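Local coordinates for protein ricin B lectin (Clostridium thermocellum, PDB 3VSF) that probably hydrolyses beta-1,3-galactan as an exo-acting galactanase, joining a family 43 glycoside hydrolase domain to a galactose-binding ricin-type beta-trefoil, at residues Gly61-Leu64 with Tyr69-Trp72; Lys121-Ala126 with Val132-Trp137; Val403-Gly406 with Lys410-Val413. One frame throughout, in Å; residues are numbered along the deposited sequence.

Contact 1: residues Gly61-Leu64 with Tyr69-Trp72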
ATOM      1  N   GLY A  61       3.321  -8.867   8.743  1.00 65.91           N
ATOM      2  CA  GLY A  61       2.138  -9.696   8.873  1.00 69.73           C
ATOM      3  C   GLY A  61       1.304  -9.857   7.618  1.00 70.67           C
ATOM      4  O   GLY A  61       1.716  -9.484   6.520  1.00 69.21           O
ATOM      5  N   GLY A  62       0.119 -10.434   7.796  1.00 71.07           N
ATOM      6  CA  GLY A  62      -0.828 -10.634   6.716  1.00 68.32           C
ATOM      7  C   GLY A  62      -2.232 -10.671   7.282  1.00 70.83           C
ATOM      8  O   GLY A  62      -2.425 -10.445   8.477  1.00 72.42           O
ATOM      9  N   MET A  63      -3.217 -10.961   6.438  1.00 69.88           N
ATOM     10  CA  MET A  63      -4.604 -10.973   6.888  1.00 72.63           C
ATOM     11  C   MET A  63      -5.469 -11.985   6.144  1.00 74.42           C
ATOM     12  O   MET A  63      -5.243 -12.273   4.968  1.00 73.00           O
ATOM     13  CB  MET A  63      -5.213  -9.573   6.774  1.00 74.14           C
ATOM     14  CG  MET A  63      -6.651  -9.475   7.253  1.00 75.88           C
ATOM     15  SD  MET A  63      -7.198  -7.768   7.417  1.00 76.49           S
ATOM     16  CE  MET A  63      -6.017  -7.159   8.618  1.00 75.58           C
ATOM     17  N   LEU A  64      -6.463 -12.521   6.845  1.00 77.08           N
ATOM     18  CA  LEU A  64      -7.383 -13.491   6.266  1.00 78.66           C
ATOM     19  C   LEU A  64      -8.820 -13.166   6.655  1.00 75.46           C
ATOM     20  O   LEU A  64      -9.102 -12.838   7.808  1.00 75.66           O
ATOM     21  CB  LEU A  64      -7.025 -14.905   6.730  1.00 77.17           C
ATOM     22  CG  LEU A  64      -7.872 -16.044   6.158  1.00 76.54           C
ATOM     23  CD1 LEU A  64      -7.684 -16.148   4.653  1.00 75.21           C
ATOM     24  CD2 LEU A  64      -7.521 -17.357   6.834  1.00 81.26           C
ATOM     25  N   TYR A  69     -15.127 -12.293  10.615  1.00 89.42           N
ATOM     26  CA  TYR A  69     -13.964 -11.599  11.156  1.00 87.62           C
ATOM     27  C   TYR A  69     -12.790 -11.513  10.185  1.00 84.98           C
ATOM     28  O   TYR A  69     -12.576 -12.402   9.361  1.00 85.52           O
ATOM     29  CB  TYR A  69     -13.502 -12.269  12.453  1.00 87.34           C
ATOM     30  CG  TYR A  69     -14.512 -12.212  13.574  1.00 91.55           C
ATOM     31  CD1 TYR A  69     -14.545 -11.135  14.450  1.00 91.59           C
ATOM     32  CD2 TYR A  69     -15.429 -13.238  13.762  1.00 92.67           C
ATOM     33  CE1 TYR A  69     -15.463 -11.079  15.480  1.00 94.78           C
ATOM     34  CE2 TYR A  69     -16.353 -13.190  14.790  1.00 93.51           C
ATOM     35  CZ  TYR A  69     -16.366 -12.108  15.646  1.00 95.83           C
ATOM     36  OH  TYR A  69     -17.283 -12.056  16.670  1.00 95.05           O
ATOM     37  N   TYR A  70     -12.033 -10.426  10.295  1.00 82.80           N
ATOM     38  CA  TYR A  70     -10.763 -10.290   9.598  1.00 80.82           C
ATOM     39  C   TYR A  70      -9.640 -10.582  10.585  1.00 79.04           C
ATOM     40  O   TYR A  70      -9.544  -9.942  11.631  1.00 78.92           O
ATOM     41  CB  TYR A  70     -10.600  -8.878   9.030  1.00 81.70           C
ATOM     42  CG  TYR A  70     -11.495  -8.574   7.848  1.00 80.70           C
ATOM     43  CD1 TYR A  70     -11.073  -8.829   6.550  1.00 79.64           C
ATOM     44  CD2 TYR A  70     -12.756  -8.024   8.030  1.00 80.93           C
ATOM     45  CE1 TYR A  70     -11.885  -8.551   5.466  1.00 80.53           C
ATOM     46  CE2 TYR A  70     -13.577  -7.744   6.952  1.00 82.55           C
ATOM     47  CZ  TYR A  70     -13.136  -8.009   5.673  1.00 82.95           C
ATOM     48  OH  TYR A  70     -13.948  -7.731   4.595  1.00 83.06           O
ATOM     49  N   TYR A  71      -8.797 -11.553  10.255  1.00 77.44           N
ATOM     50  CA  TYR A  71      -7.712 -11.948  11.146  1.00 77.00           C
ATOM     51  C   TYR A  71      -6.365 -11.403  10.684  1.00 74.72           C
ATOM     52  O   TYR A  71      -5.973 -11.578   9.531  1.00 72.26           O
ATOM     53  CB  TYR A  71      -7.657 -13.471  11.286  1.00 77.44           C
ATOM     54  CG  TYR A  71      -8.864 -14.056  11.985  1.00 81.47           C
ATOM     55  CD1 TYR A  71      -9.957 -14.512  11.260  1.00 81.98           C
ATOM     56  CD2 TYR A  71      -8.913 -14.148  13.370  1.00 83.34           C
ATOM     57  CE1 TYR A  71     -11.064 -15.045  11.895  1.00 85.19           C
ATOM     58  CE2 TYR A  71     -10.014 -14.681  14.013  1.00 84.00           C
ATOM     59  CZ  TYR A  71     -11.088 -15.128  13.270  1.00 85.62           C
ATOM     60  OH  TYR A  71     -12.187 -15.659  13.905  1.00 84.98           O
ATOM     61  N   TRP A  72      -5.664 -10.741  11.599  1.00 74.83           N
ATOM     62  CA  TRP A  72      -4.371 -10.141  11.298  1.00 75.91           C
ATOM     63  C   TRP A  72      -3.249 -10.886  12.015  1.00 74.93           C
ATOM     64  O   TRP A  72      -3.147 -10.845  13.242  1.00 74.92           O
ATOM     65  CB  TRP A  72      -4.370  -8.664  11.703  1.00 74.75           C
ATOM     66  CG  TRP A  72      -3.085  -7.945  11.413  1.00 72.21           C
ATOM     67  CD1 TRP A  72      -2.014  -8.421  10.716  1.00 75.32           C
ATOM     68  CD2 TRP A  72      -2.737  -6.615  11.821  1.00 71.73           C
ATOM     69  NE1 TRP A  72      -1.021  -7.473  10.664  1.00 75.23           N
ATOM     70  CE2 TRP A  72      -1.441  -6.354  11.335  1.00 73.54           C
ATOM     71  CE3 TRP A  72      -3.397  -5.622  12.550  1.00 74.38           C
ATOM     72  CZ2 TRP A  72      -0.793  -5.141  11.553  1.00 76.09           C
ATOM     73  CZ3 TRP A  72      -2.751  -4.417  12.765  1.00 74.64           C
ATOM     74  CH2 TRP A  72      -1.463  -4.188  12.269  1.00 74.99           C
TER

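Contact 2: residues Lys121-Ala126 with Val132-Trp137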
ATOM      1  N   LYS A 121       2.301 -15.869   6.871  1.00 69.42           N
ATOM      2  CA  LYS A 121       1.019 -15.690   6.199  1.00 69.56           C
ATOM      3  C   LYS A 121       0.094 -16.868   6.485  1.00 73.92           C
ATOM      4  O   LYS A 121       0.551 -17.993   6.684  1.00 73.09           O
ATOM      5  CB  LYS A 121       1.223 -15.535   4.692  1.00 67.63           C
ATOM      6  CG  LYS A 121       2.164 -14.406   4.304  1.00 68.04           C
ATOM      7  CD  LYS A 121       1.654 -13.064   4.801  1.00 68.95           C
ATOM      8  CE  LYS A 121       2.596 -11.935   4.413  1.00 69.93           C
ATOM      9  NZ  LYS A 121       3.949 -12.102   5.010  1.00 70.07           N
ATOM     10  N   VAL A 122      -1.210 -16.604   6.506  1.00 73.17           N
ATOM     11  CA  VAL A 122      -2.196 -17.648   6.766  1.00 74.09           C
ATOM     12  C   VAL A 122      -3.224 -17.749   5.644  1.00 76.35           C
ATOM     13  O   VAL A 122      -3.770 -16.742   5.193  1.00 78.81           O
ATOM     14  CB  VAL A 122      -2.923 -17.418   8.105  1.00 75.00           C
ATOM     15  CG1 VAL A 122      -4.138 -18.326   8.215  1.00 76.21           C
ATOM     16  CG2 VAL A 122      -1.973 -17.642   9.271  1.00 74.35           C
ATOM     17  N   MET A 123      -3.479 -18.975   5.199  1.00 74.97           N
ATOM     18  CA  MET A 123      -4.461 -19.230   4.153  1.00 76.63           C
ATOM     19  C   MET A 123      -5.457 -20.286   4.621  1.00 79.59           C
ATOM     20  O   MET A 123      -5.129 -21.123   5.461  1.00 81.89           O
ATOM     21  CB  MET A 123      -3.763 -19.690   2.871  1.00 75.35           C
ATOM     22  CG  MET A 123      -2.910 -20.938   3.044  1.00 74.51           C
ATOM     23  SD  MET A 123      -1.821 -21.249   1.640  1.00 77.68           S
ATOM     24  CE  MET A 123      -3.006 -21.357   0.302  1.00 75.89           C
ATOM     25  N   TYR A 124      -6.671 -20.243   4.083  1.00 80.48           N
ATOM     26  CA  TYR A 124      -7.704 -21.198   4.470  1.00 81.84           C
ATOM     27  C   TYR A 124      -7.973 -22.242   3.390  1.00 83.98           C
ATOM     28  O   TYR A 124      -7.955 -21.939   2.196  1.00 83.53           O
ATOM     29  CB  TYR A 124      -9.003 -20.479   4.837  1.00 82.28           C
ATOM     30  CG  TYR A 124     -10.171 -21.416   5.048  1.00 87.33           C
ATOM     31  CD1 TYR A 124     -11.128 -21.598   4.057  1.00 88.19           C
ATOM     32  CD2 TYR A 124     -10.312 -22.129   6.232  1.00 85.45           C
ATOM     33  CE1 TYR A 124     -12.195 -22.457   4.243  1.00 88.92           C
ATOM     34  CE2 TYR A 124     -11.376 -22.990   6.427  1.00 84.72           C
ATOM     35  CZ  TYR A 124     -12.314 -23.150   5.430  1.00 86.95           C
ATOM     36  OH  TYR A 124     -13.376 -24.005   5.616  1.00 85.03           O
ATOM     37  N   ASN A 125      -8.226 -23.473   3.823  1.00 86.31           N
ATOM     38  CA  ASN A 125      -8.532 -24.567   2.911  1.00 86.64           C
ATOM     39  C   ASN A 125      -9.993 -24.987   3.027  1.00 89.32           C
ATOM     40  O   ASN A 125     -10.443 -25.408   4.092  1.00 90.68           O
ATOM     41  CB  ASN A 125      -7.616 -25.760   3.193  1.00 82.79           C
ATOM     42  CG  ASN A 125      -7.739 -26.855   2.149  1.00 83.87           C
ATOM     43  OD1 ASN A 125      -8.785 -27.021   1.522  1.00 84.99           O
ATOM     44  ND2 ASN A 125      -6.663 -27.610   1.959  1.00 83.84           N
ATOM     45  N   ALA A 126     -10.732 -24.865   1.928  1.00 91.18           N
ATOM     46  CA  ALA A 126     -12.146 -25.228   1.913  1.00 91.30           C
ATOM     47  C   ALA A 126     -12.334 -26.733   2.070  1.00 91.09           C
ATOM     48  O   ALA A 126     -13.197 -27.185   2.823  1.00 92.58           O
ATOM     49  CB  ALA A 126     -12.804 -24.741   0.631  1.00 90.05           C
ATOM     50  N   VAL A 132      -3.901 -23.242   7.141  1.00 75.42           N
ATOM     51  CA  VAL A 132      -2.482 -23.516   6.948  1.00 73.71           C
ATOM     52  C   VAL A 132      -1.667 -22.227   7.017  1.00 75.67           C
ATOM     53  O   VAL A 132      -2.033 -21.218   6.413  1.00 78.46           O
ATOM     54  CB  VAL A 132      -2.223 -24.215   5.599  1.00 74.56           C
ATOM     55  CG1 VAL A 132      -0.740 -24.496   5.420  1.00 73.85           C
ATOM     56  CG2 VAL A 132      -3.030 -25.502   5.510  1.00 76.34           C
ATOM     57  N   MET A 133      -0.564 -22.267   7.757  1.00 72.80           N
ATOM     58  CA  MET A 133       0.281 -21.091   7.939  1.00 71.22           C
ATOM     59  C   MET A 133       1.696 -21.306   7.406  1.00 70.45           C
ATOM     60  O   MET A 133       2.356 -22.286   7.747  1.00 73.52           O
ATOM     61  CB  MET A 133       0.335 -20.697   9.418  1.00 70.49           C
ATOM     62  CG  MET A 133       1.410 -19.677   9.749  1.00 68.18           C
ATOM     63  SD  MET A 133       1.406 -19.200  11.486  1.00 71.28           S
ATOM     64  CE  MET A 133       2.955 -18.311  11.596  1.00 70.44           C
ATOM     65  N   TRP A 134       2.153 -20.380   6.570  1.00 69.46           N
ATOM     66  CA  TRP A 134       3.507 -20.426   6.031  1.00 67.96           C
ATOM     67  C   TRP A 134       4.334 -19.260   6.559  1.00 67.85           C
ATOM     68  O   TRP A 134       3.786 -18.294   7.090  1.00 69.26           O
ATOM     69  CB  TRP A 134       3.478 -20.406   4.504  1.00 66.08           C
ATOM     70  CG  TRP A 134       2.927 -21.663   3.910  1.00 68.55           C
ATOM     71  CD1 TRP A 134       1.615 -22.026   3.832  1.00 68.10           C
ATOM     72  CD2 TRP A 134       3.675 -22.726   3.310  1.00 70.07           C
ATOM     73  NE1 TRP A 134       1.500 -23.251   3.220  1.00 72.45           N
ATOM     74  CE2 TRP A 134       2.751 -23.702   2.889  1.00 71.40           C
ATOM     75  CE3 TRP A 134       5.038 -22.948   3.087  1.00 68.79           C
ATOM     76  CZ2 TRP A 134       3.144 -24.880   2.259  1.00 70.89           C
ATOM     77  CZ3 TRP A 134       5.427 -24.118   2.460  1.00 70.16           C
ATOM     78  CH2 TRP A 134       4.483 -25.070   2.053  1.00 71.39           C
ATOM     79  N   MET A 135       5.653 -19.352   6.412  1.00 65.93           N
ATOM     80  CA  MET A 135       6.546 -18.320   6.927  1.00 66.11           C
ATOM     81  C   MET A 135       7.980 -18.504   6.437  1.00 67.64           C
ATOM     82  O   MET A 135       8.264 -19.392   5.635  1.00 68.91           O
ATOM     83  CB  MET A 135       6.517 -18.314   8.457  1.00 69.33           C
ATOM     84  CG  MET A 135       7.172 -19.531   9.089  1.00 71.76           C
ATOM     85  SD  MET A 135       6.281 -20.147  10.532  1.00 73.03           S
ATOM     86  CE  MET A 135       4.817 -20.829   9.759  1.00 69.71           C
ATOM     87  N   HIS A 136       8.874 -17.653   6.930  1.00 66.90           N
ATOM     88  CA  HIS A 136      10.287 -17.721   6.581  1.00 67.41           C
ATOM     89  C   HIS A 136      11.104 -18.071   7.820  1.00 73.17           C
ATOM     90  O   HIS A 136      10.975 -17.421   8.858  1.00 74.19           O
ATOM     91  CB  HIS A 136      10.752 -16.384   6.001  1.00 68.06           C
ATOM     92  CG  HIS A 136      12.214 -16.336   5.681  1.00 70.45           C
ATOM     93  ND1 HIS A 136      12.923 -15.155   5.617  1.00 68.85           N
ATOM     94  CD2 HIS A 136      13.100 -17.321   5.403  1.00 72.29           C
ATOM     95  CE1 HIS A 136      14.183 -15.415   5.316  1.00 70.71           C
ATOM     96  NE2 HIS A 136      14.317 -16.721   5.181  1.00 71.97           N
ATOM     97  N   TRP A 137      11.943 -19.097   7.710  1.00 72.00           N
ATOM     98  CA  TRP A 137      12.713 -19.573   8.856  1.00 69.33           C
ATOM     99  C   TRP A 137      14.214 -19.361   8.677  1.00 69.35           C
ATOM    100  O   TRP A 137      14.755 -19.566   7.590  1.00 69.15           O
ATOM    101  CB  TRP A 137      12.422 -21.055   9.114  1.00 72.43           C
ATOM    102  CG  TRP A 137      12.983 -21.563  10.409  1.00 74.39           C
ATOM    103  CD1 TRP A 137      12.351 -21.597  11.619  1.00 74.88           C
ATOM    104  CD2 TRP A 137      14.288 -22.114  10.624  1.00 71.25           C
ATOM    105  NE1 TRP A 137      13.182 -22.132  12.573  1.00 73.15           N
ATOM    106  CE2 TRP A 137      14.376 -22.458  11.988  1.00 72.82           C
ATOM    107  CE3 TRP A 137      15.390 -22.348   9.798  1.00 73.63           C
ATOM    108  CZ2 TRP A 137      15.523 -23.024  12.542  1.00 74.06           C
ATOM    109  CZ3 TRP A 137      16.528 -22.910  10.350  1.00 75.42           C
ATOM    110  CH2 TRP A 137      16.584 -23.242  11.709  1.00 74.59           C
TER

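Contact 3: residues Val403-Gly406 with Lys410-Val413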
ATOM      1  N   VAL A 403      -6.565  20.246   2.891  1.00 65.09           N
ATOM      2  CA  VAL A 403      -5.981  19.403   3.928  1.00 65.77           C
ATOM      3  C   VAL A 403      -4.600  19.891   4.356  1.00 68.45           C
ATOM      4  O   VAL A 403      -3.638  19.800   3.595  1.00 67.65           O
ATOM      5  CB  VAL A 403      -5.866  17.941   3.458  1.00 66.74           C
ATOM      6  CG1 VAL A 403      -5.277  17.076   4.562  1.00 70.29           C
ATOM      7  CG2 VAL A 403      -7.226  17.413   3.026  1.00 68.08           C
ATOM      8  N   ASP A 404      -4.510  20.404   5.579  1.00 70.84           N
ATOM      9  CA  ASP A 404      -3.244  20.885   6.123  1.00 71.93           C
ATOM     10  C   ASP A 404      -2.221  19.750   6.170  1.00 70.90           C
ATOM     11  O   ASP A 404      -2.548  18.627   6.550  1.00 72.63           O
ATOM     12  CB  ASP A 404      -3.459  21.471   7.522  1.00 70.98           C
ATOM     13  CG  ASP A 404      -2.290  22.319   7.988  1.00 78.12           C
ATOM     14  OD1 ASP A 404      -2.528  23.462   8.433  1.00 81.37           O
ATOM     15  OD2 ASP A 404      -1.137  21.845   7.916  1.00 78.36           O
ATOM     16  N   VAL A 405      -0.985  20.046   5.779  1.00 68.40           N
ATOM     17  CA  VAL A 405       0.052  19.022   5.694  1.00 69.71           C
ATOM     18  C   VAL A 405       1.367  19.457   6.337  1.00 72.68           C
ATOM     19  O   VAL A 405       2.435  18.956   5.983  1.00 72.73           O
ATOM     20  CB  VAL A 405       0.328  18.626   4.231  1.00 65.32           C
ATOM     21  CG1 VAL A 405      -0.918  18.026   3.602  1.00 65.50           C
ATOM     22  CG2 VAL A 405       0.809  19.831   3.437  1.00 64.79           C
ATOM     23  N   GLY A 406       1.287  20.386   7.283  1.00 70.40           N
ATOM     24  CA  GLY A 406       2.475  20.882   7.953  1.00 71.26           C
ATOM     25  C   GLY A 406       3.008  22.133   7.288  1.00 72.54           C
ATOM     26  O   GLY A 406       2.807  22.343   6.092  1.00 75.54           O
ATOM     27  N   LYS A 410      -0.650  23.287   2.132  1.00 64.47           N
ATOM     28  CA  LYS A 410      -1.879  22.508   2.220  1.00 62.95           C
ATOM     29  C   LYS A 410      -2.118  21.697   0.951  1.00 61.19           C
ATOM     30  O   LYS A 410      -1.504  21.947  -0.084  1.00 62.51           O
ATOM     31  CB  LYS A 410      -3.075  23.429   2.470  1.00 68.14           C
ATOM     32  CG  LYS A 410      -3.056  24.136   3.814  1.00 74.88           C
ATOM     33  CD  LYS A 410      -4.120  25.221   3.881  1.00 71.34           C
ATOM     34  CE  LYS A 410      -4.198  25.832   5.271  1.00 76.55           C
ATOM     35  NZ  LYS A 410      -4.619  24.830   6.289  1.00 78.63           N
ATOM     36  N   LYS A 411      -3.021  20.726   1.042  1.00 62.18           N
ATOM     37  CA  LYS A 411      -3.406  19.919  -0.109  1.00 61.16           C
ATOM     38  C   LYS A 411      -4.741  20.389  -0.670  1.00 64.23           C
ATOM     39  O   LYS A 411      -5.737  20.448   0.050  1.00 67.40           O
ATOM     40  CB  LYS A 411      -3.509  18.444   0.276  1.00 60.44           C
ATOM     41  CG  LYS A 411      -2.271  17.618  -0.028  1.00 60.99           C
ATOM     42  CD  LYS A 411      -2.495  16.159   0.342  1.00 58.99           C
ATOM     43  CE  LYS A 411      -3.735  15.602  -0.342  1.00 59.36           C
ATOM     44  NZ  LYS A 411      -4.036  14.208   0.088  1.00 58.98           N
ATOM     45  N   ILE A 412      -4.758  20.723  -1.954  1.00 61.32           N
ATOM     46  CA  ILE A 412      -5.997  21.091  -2.622  1.00 58.12           C
ATOM     47  C   ILE A 412      -6.581  19.865  -3.315  1.00 59.35           C
ATOM     48  O   ILE A 412      -6.111  19.461  -4.378  1.00 59.16           O
ATOM     49  CB  ILE A 412      -5.777  22.215  -3.649  1.00 58.34           C
ATOM     50  CG1 ILE A 412      -5.093  23.412  -2.986  1.00 54.83           C
ATOM     51  CG2 ILE A 412      -7.100  22.633  -4.274  1.00 60.61           C
ATOM     52  CD1 ILE A 412      -4.863  24.580  -3.919  1.00 52.56           C
ATOM     53  N   VAL A 413      -7.603  19.275  -2.705  1.00 61.32           N
ATOM     54  CA  VAL A 413      -8.172  18.025  -3.198  1.00 62.75           C
ATOM     55  C   VAL A 413      -9.532  18.237  -3.853  1.00 61.09           C
ATOM     56  O   VAL A 413     -10.400  18.907  -3.297  1.00 61.30           O
ATOM     57  CB  VAL A 413      -8.322  16.993  -2.063  1.00 61.32           C
ATOM     58  CG1 VAL A 413      -8.742  15.642  -2.625  1.00 61.48           C
ATOM     59  CG2 VAL A 413      -7.025  16.868  -1.282  1.00 60.24           C
TER

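Contact 1: residues Gly61-Leu64 with Tyr69-Trp72
The indole of Trp72 meets Gly61-Leu64 mainly at the edge of its five-membered ring, where Gly62 O lies near the ring plane, 3.0 Å from Trp72 CD1, and Gly61 CA sits beside NE1 on the same rim. Met63 approaches this ring obliquely, with its CE 3.8 Å from Trp72 CB. Other aromatic groups gather round the indole as well: Trp97 and Tyr323 meet it edge-to-face, and Trp325 lies against it with the planes inclined at about 55°. Tyr70 receives the sulfur of Met63. Met63 SD is 3.9 Å from Tyr70 CB and lies obliquely to the phenol ring, a Met-aromatic contact, while Lys65 makes a cation-pi contact with the same ring. Met63 reaches both aromatic residues because its chain runs straight through SD and turns only at the last bond (chi3 -60°), which swings the methyl toward Trp72. At Tyr71 the ring edge, not a face, is next to Leu64 O.

The backbones form the first hairpin of the first blade of the five-bladed beta-propeller characteristic of family 43. Leu64 and Tyr71 are a hydrogen-bonded antiparallel pair, with Leu64 N 2.9 Å from Tyr71 O and Tyr71 N 2.8 Å from Leu64 O, the second bond almost straight at 179°. Both donors lie in the carbonyl planes. Met63 and Trp72 form the adjacent non-hydrogen-bonded pair. On the other side of the hairpin from Met63, Leu64 packs on Val122 and Tyr124 of the next blade, while Gly61 O accepts from Thr290 OG1 of the last. Backbone hydrogen bonds thus set the pairing, while sulfur, methyl and indole bury an apolar, aromatic-rich patch between blades.

Contact 2: residues Lys121-Ala126 with Val132-Trp137
Lys121-Met123 and Val132-Trp134 are the closely joined part of a beta hairpin, the first two strands of the second blade in the family 43 propeller. Two hydrogen-bonded antiparallel pairs, Lys121 with Trp134 and Met123 with Val132, flank the non-hydrogen-bonded pair Val122 and Met133. Trp134 N gives to Lys121 O and Met123 N to Val132 O, each 2.9 Å long. On the Val122 side of the sheet, Val122 CG2 rests 3.8 Å from Met133 CB, and Met133 then runs on extended. The opposite face carries Lys121, Met123, Val132 and Trp134; Lys121 and Met123 reach Val189 of the third blade.

Beyond Met123 the pairing comes apart. Tyr124 is partly exposed and Ala126 open to solvent, although Asn125 between them stays buried, its ND2 bonded to Pro216 O. At the far end the hairpin goes on beyond Lys121: His136 bonds through its backbone to Glu118. Lys121 itself leads away from the hairpin, its NZ hydrogen-bonded to Gly60 O. Met123 places CG between backbone N and carbonyl carbon (chi1 58°), which sends SD obliquely toward the indole of Trp134, whose NE1 is held by Tyr218 O; Met123 SD lies 4.1 Å from Trp134 CD1.

Contact 3: residues Val403-Gly406 with Lys410-Val413
Asp404 carries its carboxylate opposite the backbone N (chi1 -164°), while Lys410 stretches out from its strand and folds back only at the last bond (chi4 -64°), so that the ammonium comes round to one oxygen of that carboxylate. Lys410 NZ lies 3.3 Å from Asp404 OD1, a salt bridge whose hydrogen bond is weak. The other oxygen is used within its own segment: Gly406 N lies 2.9 Å from Asp404 OD2 in a nearly straight bond, an Asx turn that fixes the carboxylate at the start of the hairpin loop.

On the other face Val403 CB stands 4.0 Å from Lys411 CB, and from the loop Val405 CG1 reaches to 3.9 Å from Lys411 CG, the side chains of Val405 and Lys411 crossing at about a right angle. Two backbone bonds pair Val403 with Lys411. Val403 N, 3.0 Å from Lys411 O, uses a lone pair, whereas Lys411 N approaches Val403 O from above the carbonyl plane. Lys411 then carries its ammonium away to Glu355 and Ser439. This is a beta hairpin of the ricin-type beta-trefoil, and Lys411 brings it within about 8 Å, side chain to side chain, of Asn440, a residue of the galactose-binding site.

The three hairpins follow one another along the chain without overlap. Contacts 1 and 2 belong to the first and second blades of the catalytic propeller, their centres 11 Å apart, and they touch directly: the side chain of Lys121 lies along Gly61 and Gly62, with Lys121 CE 3.4 Å from Gly61 O. Strands 61-66 and 116-124, each the first of its four-stranded sheet, therefore meet where one blade packs on the next. Contact 3 stands apart in the beta-trefoil, its centre 32 Å from that of contact 1 and 41 Å from that of contact 2. The hydrolase fold and the sugar-binding module are thus distinct domains of one chain, and these hairpins of the two do not touch.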